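Local coordinates for bartonella effector protein (Bep) substrate of VirB T4SS (Bartonella sp. AR 15-3, PDB 4M16) that probably transfers AMP from ATP to tyrosine or threonine hydroxyls of target proteins, the part here being its N-terminal Fic domain, at residues A[133-138]-A[215-220]; A[166-171]-A[177-182]; A[64-69]-A[74-79]. All blocks are in the same frame, centred on the assembly; numbering follows the deposited sequence.

In the fold
All three contacts lie in the helical Fic domain. Contacts 1 and 2 are neighbours, with centres about 12 Å apart. Contact 2 is nested inside the loop that contact 1 closes, and the two touch where Phe-138 packs on Ala-171 and Ser-215 on Leu-178. Contact 3 closes earlier in the chain. It lies about 31 Å from contact 1 and 20 Å from contact 2, centre to centre. It meets contact 2, because Leu-65 packs against Phe-166. A variant of the Fic signature loop, part of the active site in Fic proteins and perhaps here, links helix 135-152 to helix 159-174. Contact 3 borders it through Phe-155, Arg-156 and Ala-157. The 1,2-ethanediol belongs to contact 2.

Contact 1 of 3, residues A[133-138]-A[215-220]; sequences LSREDF and SNPEEV
Ser-215 meets Arg-135 with both of its oxygens. Its carbonyl O accepts from Arg-135 NE at 2.9 Å, with an N-H...O angle of 154°. The donor stands 32° off the carbonyl plane. Its hydroxyl OG lies 2.7 Å from Arg-135 NH2, but that bond is strongly bent and weak. The main partner of OG is the carbonyl of Phe-211, in the last turn of helix 200-214. One guanidinium therefore grips the residue just past the end of that helix. The long arginine arm makes this possible: CG is anti to the backbone N (chi1 -160°), and a bend at chi3 turns the NE and NH2 side to the serine.

In the mainly helical Fic fold, this ties the tail after helix 200-214 to the start of helix 135-152. Arg-135 sits in the first turn of the latter helix. That turn is capped by Ser-134, whose OG accepts from Asp-137 N at 3.1 Å.

Asn-216 has a positive phi, which turns the chain into the short 3-10 segment 217-220. Its carbonyl O accepts from Glu-219 N at 3.2 Å. Pro-217 follows and lies beside the tip of the arginine. Arg-135 NH2 is 3.6 Å from Pro-217 CA, in plain van der Waals contact at an oblique angle to the guanidinium plane.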
# COMPACT_ATOMS: atom_id res chain seq x y z
N LEU A 133 3.14 1.43 23.12
CA LEU A 133 1.76 1.96 23.19
C LEU A 133 0.80 0.89 23.67
O LEU A 133 1.01 -0.29 23.40
CB LEU A 133 1.27 2.41 21.82
CG LEU A 133 2.07 3.60 21.24
CD1 LEU A 133 1.49 4.00 19.92
CD2 LEU A 133 2.02 4.77 22.20
N SER A 134 -0.28 1.32 24.32
CA SER A 134 -1.45 0.44 24.55
C SER A 134 -2.07 0.02 23.20
O SER A 134 -1.86 0.69 22.19
CB SER A 134 -2.48 1.21 25.35
OG SER A 134 -2.92 2.37 24.62
N ARG A 135 -2.88 -1.03 23.18
CA ARG A 135 -3.57 -1.43 21.92
C ARG A 135 -4.49 -0.31 21.40
O ARG A 135 -4.50 -0.07 20.18
CB ARG A 135 -4.36 -2.75 22.06
CG ARG A 135 -4.65 -3.42 20.70
CD ARG A 135 -5.44 -4.76 20.79
NE ARG A 135 -6.40 -5.00 19.68
CZ ARG A 135 -7.67 -4.58 19.70
NH1 ARG A 135 -8.11 -3.86 20.73
NH2 ARG A 135 -8.48 -4.83 18.69
N GLU A 136 -5.13 0.41 22.31
CA GLU A 136 -5.95 1.58 21.99
C GLU A 136 -5.19 2.72 21.28
O GLU A 136 -5.66 3.24 20.25
CB GLU A 136 -6.61 2.11 23.27
CG GLU A 136 -7.05 3.56 23.22
CD GLU A 136 -7.73 3.99 24.51
OE1 GLU A 136 -7.11 3.90 25.59
OE2 GLU A 136 -8.88 4.44 24.40
N ASP A 137 -4.03 3.09 21.80
CA ASP A 137 -3.24 4.15 21.17
C ASP A 137 -2.61 3.64 19.89
O ASP A 137 -2.50 4.40 18.94
CB ASP A 137 -2.16 4.68 22.12
CG ASP A 137 -2.74 5.57 23.25
OD1 ASP A 137 -3.92 5.95 23.18
OD2 ASP A 137 -2.03 5.81 24.24
N PHE A 138 -2.16 2.38 19.88
CA PHE A 138 -1.61 1.78 18.68
C PHE A 138 -2.68 1.76 17.57
O PHE A 138 -2.38 2.11 16.42
CB PHE A 138 -1.00 0.38 18.93
CG PHE A 138 -0.45 -0.25 17.70
CD1 PHE A 138 0.82 0.11 17.22
CD2 PHE A 138 -1.20 -1.16 16.96
CE1 PHE A 138 1.33 -0.46 16.05
CE2 PHE A 138 -0.70 -1.70 15.77
CZ PHE A 138 0.57 -1.37 15.33
N SER A 215 -7.08 -6.78 14.40
CA SER A 215 -6.03 -6.61 15.42
C SER A 215 -6.23 -7.50 16.65
O SER A 215 -5.90 -7.13 17.77
CB SER A 215 -5.89 -5.15 15.85
OG SER A 215 -7.08 -4.66 16.34
N ASN A 216 -6.72 -8.71 16.41
CA ASN A 216 -7.01 -9.67 17.50
C ASN A 216 -7.96 -9.14 18.59
O ASN A 216 -7.64 -9.17 19.79
CB ASN A 216 -5.70 -10.07 18.13
CG ASN A 216 -5.87 -11.18 19.12
OD1 ASN A 216 -6.86 -11.93 19.06
ND2 ASN A 216 -4.92 -11.29 20.05
N PRO A 217 -9.13 -8.62 18.18
CA PRO A 217 -10.07 -8.05 19.17
C PRO A 217 -10.58 -9.11 20.14
O PRO A 217 -11.02 -8.77 21.25
CB PRO A 217 -11.23 -7.53 18.31
CG PRO A 217 -11.19 -8.40 17.09
CD PRO A 217 -9.72 -8.64 16.83
N GLU A 218 -10.47 -10.38 19.75
CA GLU A 218 -10.93 -11.50 20.62
C GLU A 218 -10.07 -11.76 21.86
O GLU A 218 -10.41 -12.62 22.71
CB GLU A 218 -11.12 -12.79 19.80
CG GLU A 218 -9.85 -13.49 19.29
CD GLU A 218 -9.26 -12.90 17.99
OE1 GLU A 218 -9.61 -11.79 17.58
OE2 GLU A 218 -8.44 -13.58 17.36
N GLU A 219 -9.01 -10.97 22.01
CA GLU A 219 -8.14 -11.06 23.17
C GLU A 219 -8.87 -10.73 24.46
O GLU A 219 -8.46 -11.17 25.54
CB GLU A 219 -6.94 -10.12 23.00
N VAL A 220 -9.96 -9.97 24.38
CA VAL A 220 -10.79 -9.64 25.57
C VAL A 220 -11.60 -10.84 26.13
O VAL A 220 -12.14 -10.79 27.25
CB VAL A 220 -11.78 -8.50 25.28
CG1 VAL A 220 -11.01 -7.21 24.93
CG2 VAL A 220 -12.77 -8.92 24.19

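Contact 2 of 3, residues A[166-171]-A[177-182]; sequences FFEKLA and KLDFSV. With EDO (1,2-ethanediol), chain B.
Glu-168 makes the one direct hydrogen bond of the contact, taking the backbone N of Phe-180 on its OE2 at 2.9 Å. CG is anti to the carbonyl carbon (chi1 -67°) and the chain is extended beyond it, carrying the carboxylate to that amide. The amide meets OE2 nearly along its C-O bond. The same carboxylate holds a 1,2-ethanediol, probably from crystallisation. O1 of the diol donates to Glu-168 OE1, and O2 to Glu-168 OE2 at 3.0 Å. Asp-179 OD1 lies 3.8 Å from Glu-168 OE2, but the donors round both probably offset the repulsion. The bond from Ser-181 N to that OD1 makes an Asx turn into the 3-10 segment 180-182; Ser-181 OG adds a second from the same face. A water bridges the backbones, donating to Glu-168 O and accepting from Leu-178 N.

Apolar contacts lie alongside. Leu-178 CG packs on Ala-171 CB at 3.6 Å, and Leu-178 CD1 reaches Phe-167 CB at 4.0 Å. Glu-168 CG meets the edge of the Phe-180 ring, 3.7 Å from Phe-180 CD2.

The loop after helix 159-174 folds back along that helix. Leu-178 and Phe-180 pack against Ile-214 of helix 200-214, while Phe-167 faces helix 135-152.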
# COMPACT_ATOMS: atom_id res chain seq x y z
N PHE A 166 3.63 -3.98 5.22
CA PHE A 166 4.35 -2.94 5.98
C PHE A 166 3.71 -2.78 7.35
O PHE A 166 4.41 -2.80 8.36
CB PHE A 166 4.36 -1.60 5.24
CG PHE A 166 5.09 -0.48 5.95
CD1 PHE A 166 4.45 0.24 6.94
CD2 PHE A 166 6.37 -0.10 5.58
CE1 PHE A 166 5.09 1.30 7.57
CE2 PHE A 166 7.02 0.97 6.19
CZ PHE A 166 6.37 1.66 7.20
N PHE A 167 2.37 -2.66 7.37
CA PHE A 167 1.71 -2.45 8.63
C PHE A 167 1.64 -3.72 9.52
O PHE A 167 1.63 -3.62 10.73
CB PHE A 167 0.32 -1.82 8.43
CG PHE A 167 0.40 -0.34 8.40
CD1 PHE A 167 0.77 0.33 7.24
CD2 PHE A 167 0.19 0.40 9.54
CE1 PHE A 167 0.90 1.70 7.21
CE2 PHE A 167 0.29 1.80 9.52
CZ PHE A 167 0.69 2.45 8.37
N GLU A 168 1.66 -4.88 8.91
CA GLU A 168 1.69 -6.13 9.67
C GLU A 168 3.07 -6.26 10.38
O GLU A 168 3.14 -6.64 11.56
CB GLU A 168 1.36 -7.33 8.75
CG GLU A 168 -0.09 -7.30 8.25
CD GLU A 168 -0.45 -8.44 7.28
OE1 GLU A 168 0.44 -8.91 6.56
OE2 GLU A 168 -1.63 -8.84 7.21
N LYS A 169 4.15 -5.93 9.66
CA LYS A 169 5.51 -5.92 10.21
C LYS A 169 5.66 -4.83 11.30
O LYS A 169 6.26 -5.05 12.37
CB LYS A 169 6.54 -5.76 9.09
CG LYS A 169 6.62 -6.97 8.13
CD LYS A 169 7.48 -8.09 8.72
CE LYS A 169 8.44 -8.66 7.68
NZ LYS A 169 9.67 -9.43 8.15
N LEU A 170 5.08 -3.65 11.04
CA LEU A 170 5.08 -2.59 12.05
C LEU A 170 4.39 -3.01 13.34
O LEU A 170 4.89 -2.71 14.43
CB LEU A 170 4.41 -1.34 11.47
CG LEU A 170 4.30 -0.10 12.34
CD1 LEU A 170 5.67 0.48 12.51
CD2 LEU A 170 3.38 0.97 11.76
N ALA A 171 3.22 -3.63 13.24
CA ALA A 171 2.54 -4.09 14.42
C ALA A 171 3.32 -5.19 15.17
O ALA A 171 3.38 -5.19 16.43
CB ALA A 171 1.14 -4.62 14.08
N LYS A 177 -0.59 -6.95 16.87
CA LYS A 177 -0.74 -7.78 15.70
C LYS A 177 -1.79 -7.20 14.80
O LYS A 177 -2.85 -6.75 15.28
CB LYS A 177 -1.12 -9.20 16.08
CG LYS A 177 -0.93 -10.20 14.94
CD LYS A 177 -1.43 -11.57 15.33
CE LYS A 177 -1.59 -12.47 14.10
NZ LYS A 177 -0.30 -12.73 13.38
N LEU A 178 -1.46 -7.16 13.51
CA LEU A 178 -2.43 -6.86 12.48
C LEU A 178 -2.41 -8.01 11.48
O LEU A 178 -1.33 -8.50 11.13
CB LEU A 178 -2.09 -5.56 11.77
CG LEU A 178 -2.12 -4.25 12.54
CD1 LEU A 178 -1.59 -3.10 11.71
CD2 LEU A 178 -3.49 -3.95 13.10
N ASP A 179 -3.58 -8.41 11.00
CA ASP A 179 -3.68 -9.44 9.98
C ASP A 179 -4.79 -9.12 8.99
O ASP A 179 -5.94 -9.43 9.19
CB ASP A 179 -3.91 -10.77 10.62
CG ASP A 179 -3.99 -11.89 9.62
OD1 ASP A 179 -3.85 -11.69 8.38
OD2 ASP A 179 -4.19 -13.00 10.12
N PHE A 180 -4.39 -8.54 7.87
CA PHE A 180 -5.35 -8.12 6.87
C PHE A 180 -6.14 -9.29 6.26
O PHE A 180 -7.27 -9.08 5.82
CB PHE A 180 -4.68 -7.27 5.81
CG PHE A 180 -4.28 -5.88 6.30
CD1 PHE A 180 -5.21 -4.85 6.26
CD2 PHE A 180 -3.06 -5.65 6.89
CE1 PHE A 180 -4.91 -3.58 6.73
CE2 PHE A 180 -2.76 -4.38 7.37
CZ PHE A 180 -3.69 -3.34 7.29
N SER A 181 -5.58 -10.51 6.29
CA SER A 181 -6.26 -11.70 5.74
C SER A 181 -7.50 -12.16 6.53
O SER A 181 -8.23 -13.03 6.07
CB SER A 181 -5.28 -12.88 5.63
OG SER A 181 -5.10 -13.51 6.89
N VAL A 182 -7.73 -11.59 7.71
CA VAL A 182 -8.91 -11.86 8.55
C VAL A 182 -10.23 -11.39 7.92
O VAL A 182 -11.28 -11.90 8.26
CB VAL A 182 -8.75 -11.19 9.94
CG1 VAL A 182 -10.05 -11.19 10.74
CG2 VAL A 182 -7.66 -11.88 10.73
C1 EDO B . -0.54 -10.24 3.16
O1 EDO B . -0.19 -8.91 3.56
C2 EDO B . -2.03 -10.53 3.40
O2 EDO B . -2.51 -10.13 4.69
O HOH W 1 1.27 -8.21 12.90

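Contact 3 of 3, residues A[64-69]-A[74-79]; sequences YLHKRL and FEWAGY
His-66 receives the one hydrogen bond across this contact. Gly-78 N donates to its ND1 at 3.0 Å, with an N-H...N angle of 166°. The donor lies at the ring edge, close to its plane. CG of His-66 is anti to the backbone N (chi1 -168°), which swings the ring out toward the loop. The other ring nitrogen, NE2, is hydrogen-bonded to the carbonyl O of Ala-157. Held at both nitrogens, the imidazole is fixed in its rotation. ND1 accepts, consistent with a neutral ring protonated on NE2.

These bonds join three parts of the Fic fold. Through His-66, helix 59-70 meets the loop that follows it and the signature loop, where Phe-155 stacks on the imidazole. In the Fic family that signature loop belongs to the active site; here it is a variant, with Ala-157 at the usual acidic position, so its role is less certain.

Two overlapping turns shape the loop: type I from Phe-74 to Ala-77 and type II from Trp-76 to Tyr-79. Within it, Phe-74 CB covers the centre of one Trp-76 indole face. Gly-78 takes the third place of the second turn, with a phi of 90°. Having no CB, it avoids crowding the carbonyl O of Ala-77 and Lys-67 CB, and its CA can come within 4.3 Å of Lys-67 CA.

The remaining contacts are van der Waals. Trp-76 CZ3 lies 3.7 Å from His-66 CE1; the rings meet rim to rim. Ala-77 CB rests 3.8 Å from Lys-67 CA, and Lys-67 CD passes 3.7 Å from Ala-77 O.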
# COMPACT_ATOMS: atom_id res chain seq x y z
N TYR A 64 11.66 -0.93 -0.40
CA TYR A 64 12.32 -2.20 -0.33
C TYR A 64 11.28 -3.33 -0.48
O TYR A 64 11.47 -4.26 -1.26
CB TYR A 64 13.10 -2.34 1.01
CG TYR A 64 13.45 -3.75 1.34
CD1 TYR A 64 14.63 -4.34 0.85
CD2 TYR A 64 12.66 -4.49 2.21
CE1 TYR A 64 14.98 -5.63 1.18
CE2 TYR A 64 13.00 -5.80 2.55
CZ TYR A 64 14.15 -6.37 2.04
OH TYR A 64 14.49 -7.66 2.35
N LEU A 65 10.21 -3.26 0.33
CA LEU A 65 9.14 -4.25 0.27
C LEU A 65 8.45 -4.32 -1.11
O LEU A 65 8.15 -5.40 -1.60
CB LEU A 65 8.10 -4.02 1.38
CG LEU A 65 8.46 -4.28 2.82
CD1 LEU A 65 7.34 -3.81 3.77
CD2 LEU A 65 8.79 -5.73 3.05
N HIS A 66 8.18 -3.17 -1.72
CA HIS A 66 7.56 -3.16 -3.04
C HIS A 66 8.45 -3.83 -4.08
O HIS A 66 7.96 -4.59 -4.92
CB HIS A 66 7.25 -1.71 -3.44
CG HIS A 66 6.38 -1.61 -4.64
ND1 HIS A 66 6.87 -1.51 -5.91
CD2 HIS A 66 5.03 -1.58 -4.75
CE1 HIS A 66 5.87 -1.40 -6.76
NE2 HIS A 66 4.75 -1.45 -6.08
N LYS A 67 9.76 -3.54 -4.02
CA LYS A 67 10.77 -4.19 -4.88
C LYS A 67 10.77 -5.72 -4.66
O LYS A 67 10.80 -6.50 -5.63
CB LYS A 67 12.17 -3.58 -4.64
CG LYS A 67 13.36 -4.35 -5.21
CD LYS A 67 13.51 -4.18 -6.68
CE LYS A 67 14.80 -4.84 -7.20
NZ LYS A 67 16.01 -4.01 -6.99
N ARG A 68 10.73 -6.16 -3.41
CA ARG A 68 10.61 -7.60 -3.14
C ARG A 68 9.36 -8.25 -3.74
O ARG A 68 9.43 -9.34 -4.36
CB ARG A 68 10.62 -7.88 -1.62
CG ARG A 68 11.96 -7.64 -0.92
CD ARG A 68 13.03 -8.67 -1.32
NE ARG A 68 12.58 -10.03 -0.99
CZ ARG A 68 12.60 -10.58 0.22
NH1 ARG A 68 13.08 -9.92 1.26
NH2 ARG A 68 12.11 -11.80 0.38
N LEU A 69 8.24 -7.58 -3.51
CA LEU A 69 6.93 -8.10 -3.90
C LEU A 69 6.73 -8.15 -5.41
O LEU A 69 6.10 -9.06 -5.88
CB LEU A 69 5.78 -7.28 -3.30
CG LEU A 69 5.54 -7.48 -1.80
CD1 LEU A 69 4.68 -6.37 -1.13
CD2 LEU A 69 4.97 -8.83 -1.55
N PHE A 74 7.92 -6.15 -12.50
CA PHE A 74 8.05 -4.78 -12.99
C PHE A 74 9.42 -4.15 -12.81
O PHE A 74 10.03 -4.20 -11.70
CB PHE A 74 7.00 -3.89 -12.30
CG PHE A 74 5.59 -4.37 -12.51
CD1 PHE A 74 5.07 -4.50 -13.76
CD2 PHE A 74 4.78 -4.64 -11.44
CE1 PHE A 74 3.79 -4.95 -13.96
CE2 PHE A 74 3.47 -5.04 -11.62
CZ PHE A 74 2.97 -5.19 -12.87
N GLU A 75 9.93 -3.58 -13.92
CA GLU A 75 11.16 -2.82 -13.93
C GLU A 75 11.14 -1.72 -12.89
O GLU A 75 12.19 -1.36 -12.35
CB GLU A 75 11.45 -2.22 -15.33
CG GLU A 75 11.80 -3.24 -16.38
CD GLU A 75 12.00 -2.61 -17.77
OE1 GLU A 75 12.62 -1.53 -17.86
OE2 GLU A 75 11.53 -3.22 -18.75
N TRP A 76 9.94 -1.18 -12.61
CA TRP A 76 9.79 -0.01 -11.76
C TRP A 76 9.46 -0.40 -10.32
O TRP A 76 9.22 0.49 -9.49
CB TRP A 76 8.72 0.97 -12.33
CG TRP A 76 7.46 0.29 -12.78
CD1 TRP A 76 7.13 -0.04 -14.06
CD2 TRP A 76 6.35 -0.09 -11.97
NE1 TRP A 76 5.91 -0.65 -14.10
CE2 TRP A 76 5.39 -0.67 -12.83
CE3 TRP A 76 6.04 0.04 -10.62
CZ2 TRP A 76 4.18 -1.16 -12.38
CZ3 TRP A 76 4.84 -0.44 -10.17
CH2 TRP A 76 3.94 -1.09 -11.04
N ALA A 77 9.44 -1.69 -9.97
CA ALA A 77 9.19 -2.07 -8.54
C ALA A 77 10.20 -1.36 -7.62
O ALA A 77 11.41 -1.32 -7.89
CB ALA A 77 9.24 -3.61 -8.36
N GLY A 78 9.71 -0.77 -6.55
CA GLY A 78 10.50 0.01 -5.62
C GLY A 78 10.60 1.49 -5.94
O GLY A 78 11.05 2.30 -5.06
N TYR A 79 10.20 1.89 -7.15
CA TYR A 79 10.33 3.25 -7.58
C TYR A 79 8.99 3.91 -7.34
O TYR A 79 7.96 3.30 -7.55
CB TYR A 79 10.66 3.36 -9.11
CG TYR A 79 12.11 2.98 -9.48
CD1 TYR A 79 12.52 1.66 -9.51
CD2 TYR A 79 13.03 3.96 -9.82
CE1 TYR A 79 13.81 1.32 -9.85
CE2 TYR A 79 14.34 3.63 -10.15
CZ TYR A 79 14.71 2.30 -10.18
OH TYR A 79 15.98 1.96 -10.48